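Local coordinates for mannosephosphate isomerase, putative (PDB 1ZX5), which probably interconverts D-mannose 6-phosphate and D-fructose 6-phosphate as a zinc-dependent isomerase of the type 1 family, at residues 4-9 / 275-281. Coordinates in Å, arbitrary orientation, origin at the centre of the assembly. Numbering follows the deposited sequence.
Sequences LPSFIF and CLVPAST
A single antiparallel bridge, the hydrogen-bonded pair I8-L276 (CA-CA 4.9 Å), adds segment 4-9 to edge strand 274-277 of the C-terminal cupin domain's five-stranded sheet; F7 faces V277 and F9 faces C275 (CA-CA 5.2 Å each). L4 CB rests on P278 CG (3.9 Å). L4 O accepts from a water (3.1 Å) that also hydrogen-bonds T281 OG1 (2.7 Å) and donates to S280 OG (2.8 Å), itself bonded to E71 of helix 61-73. S6 turns the chain with helical backbone angles (-67/-35); its OG hydrogen-bonds T281 OG1 (2.7 Å), placed there by the type I turn P278-T281 (T281 N to P278 O, 3.0 Å), and S6 O receives a CA-H...O contact from V277 CA (3.3 Å). The backbone then extends, the F7 ring turning its edge to V277 (CD1-CG2 4.1 Å) and packing edge-to-face with F284. I8 N donates to L276 O (2.9 Å); L276 N donates to I8 O (2.8 Å), nearly linearly. I8's m,t rotamer carries CD1 to P278 CG (3.8 Å). C275 SG lies obliquely 4.6 Å from the F9 ring centroid, and F9 CE1 touches C275 CB at 4.1 Å.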
loop_
_atom_site.group_PDB
_atom_site.type_symbol
_atom_site.label_atom_id
_atom_site.label_comp_id
_atom_site.label_asym_id
_atom_site.label_seq_id
_atom_site.Cartn_x
_atom_site.Cartn_y
_atom_site.Cartn_z
ATOM N N LEU A 4 -17.377 17.687 -4.744
ATOM C CA LEU A 4 -17.249 16.239 -4.868
ATOM C C LEU A 4 -18.207 15.478 -3.954
ATOM O O LEU A 4 -18.513 15.940 -2.854
ATOM C CB LEU A 4 -15.801 15.806 -4.618
ATOM C CG LEU A 4 -14.729 16.350 -5.569
ATOM C CD1 LEU A 4 -13.341 15.976 -5.066
ATOM C CD2 LEU A 4 -14.945 15.870 -7.011
ATOM N N PRO A 5 -18.674 14.293 -4.404
ATOM C CA PRO A 5 -19.503 13.461 -3.534
ATOM C C PRO A 5 -18.661 12.875 -2.407
ATOM O O PRO A 5 -17.438 13.012 -2.420
ATOM C CB PRO A 5 -19.994 12.356 -4.471
ATOM C CG PRO A 5 -18.963 12.277 -5.531
ATOM C CD PRO A 5 -18.446 13.665 -5.719
ATOM N N SER A 6 -19.317 12.246 -1.437
ATOM C CA SER A 6 -18.634 11.608 -0.319
ATOM C C SER A 6 -17.804 10.389 -0.732
ATOM O O SER A 6 -16.758 10.126 -0.146
ATOM C CB SER A 6 -19.642 11.182 0.747
ATOM O OG SER A 6 -20.055 12.279 1.522
ATOM N N PHE A 7 -18.289 9.646 -1.722
ATOM C CA PHE A 7 -17.733 8.355 -2.064
ATOM C C PHE A 7 -17.449 8.246 -3.557
ATOM O O PHE A 7 -18.367 8.290 -4.383
ATOM C CB PHE A 7 -18.674 7.227 -1.609
ATOM C CG PHE A 7 -19.187 7.390 -0.197
ATOM C CD1 PHE A 7 -18.308 7.397 0.888
ATOM C CD2 PHE A 7 -20.546 7.542 0.043
ATOM C CE1 PHE A 7 -18.784 7.558 2.192
ATOM C CE2 PHE A 7 -21.029 7.699 1.340
ATOM C CZ PHE A 7 -20.141 7.702 2.416
ATOM N N ILE A 8 -16.166 8.113 -3.884
ATOM C CA ILE A 8 -15.710 8.012 -5.257
ATOM C C ILE A 8 -15.180 6.599 -5.481
ATOM O O ILE A 8 -14.405 6.082 -4.677
ATOM C CB ILE A 8 -14.655 9.099 -5.585
ATOM C CG1 ILE A 8 -15.296 10.496 -5.473
ATOM C CG2 ILE A 8 -14.011 8.865 -6.980
ATOM C CD1 ILE A 8 -14.300 11.665 -5.468
ATOM N N PHE A 9 -15.632 5.978 -6.564
ATOM C CA PHE A 9 -15.299 4.594 -6.867
ATOM C C PHE A 9 -14.408 4.524 -8.102
ATOM O O PHE A 9 -14.409 5.449 -8.909
ATOM C CB PHE A 9 -16.594 3.788 -7.036
ATOM C CG PHE A 9 -17.393 3.703 -5.768
ATOM C CD1 PHE A 9 -17.089 2.745 -4.806
ATOM C CD2 PHE A 9 -18.412 4.623 -5.503
ATOM C CE1 PHE A 9 -17.801 2.679 -3.616
ATOM C CE2 PHE A 9 -19.126 4.566 -4.309
ATOM C CZ PHE A 9 -18.819 3.595 -3.362
ATOM N N CYS A 275 -12.900 2.707 -1.777
ATOM C CA CYS A 275 -13.686 3.878 -1.925
ATOM C C CYS A 275 -12.802 5.074 -1.539
ATOM O O CYS A 275 -12.111 5.034 -0.524
ATOM C CB CYS A 275 -14.850 3.688 -0.949
ATOM S SG CYS A 275 -15.828 4.992 -0.779
ATOM N N LEU A 276 -12.822 6.125 -2.353
ATOM C CA LEU A 276 -12.088 7.358 -2.077
ATOM C C LEU A 276 -13.032 8.412 -1.476
ATOM O O LEU A 276 -14.063 8.752 -2.069
ATOM C CB LEU A 276 -11.431 7.886 -3.365
ATOM C CG LEU A 276 -10.779 9.280 -3.384
ATOM C CD1 LEU A 276 -9.487 9.304 -2.595
ATOM C CD2 LEU A 276 -10.497 9.718 -4.838
ATOM N N VAL A 277 -12.675 8.914 -0.295
ATOM C CA VAL A 277 -13.479 9.893 0.413
ATOM C C VAL A 277 -12.719 11.220 0.451
ATOM O O VAL A 277 -11.684 11.317 1.113
ATOM C CB VAL A 277 -13.800 9.433 1.861
ATOM C CG1 VAL A 277 -14.766 10.421 2.549
ATOM C CG2 VAL A 277 -14.345 7.977 1.879
ATOM N N PRO A 278 -13.215 12.238 -0.274
ATOM C CA PRO A 278 -12.581 13.564 -0.219
ATOM C C PRO A 278 -12.649 14.190 1.179
ATOM O O PRO A 278 -13.593 13.926 1.931
ATOM C CB PRO A 278 -13.392 14.400 -1.228
ATOM C CG PRO A 278 -14.085 13.391 -2.115
ATOM C CD PRO A 278 -14.368 12.216 -1.196
ATOM N N ALA A 279 -11.645 15.004 1.507
ATOM C CA ALA A 279 -11.593 15.755 2.773
ATOM C C ALA A 279 -12.815 16.618 3.044
ATOM O O ALA A 279 -13.116 16.919 4.202
ATOM C CB ALA A 279 -10.352 16.615 2.821
ATOM N N SER A 280 -13.516 17.025 1.987
ATOM C CA SER A 280 -14.734 17.825 2.134
ATOM C C SER A 280 -15.893 17.058 2.794
ATOM O O SER A 280 -16.916 17.642 3.104
ATOM C CB SER A 280 -15.175 18.402 0.785
ATOM O OG SER A 280 -15.447 17.371 -0.152
ATOM N N THR A 281 -15.738 15.753 2.993
ATOM C CA THR A 281 -16.665 14.991 3.822
ATOM C C THR A 281 -16.031 14.887 5.205
ATOM O O THR A 281 -14.953 14.322 5.353
ATOM C CB THR A 281 -16.995 13.594 3.187
ATOM O OG1 THR A 281 -17.873 13.782 2.075
ATOM C CG2 THR A 281 -17.666 12.645 4.169
HETATM O O HOH W 1 -17.150 15.129 -0.207
#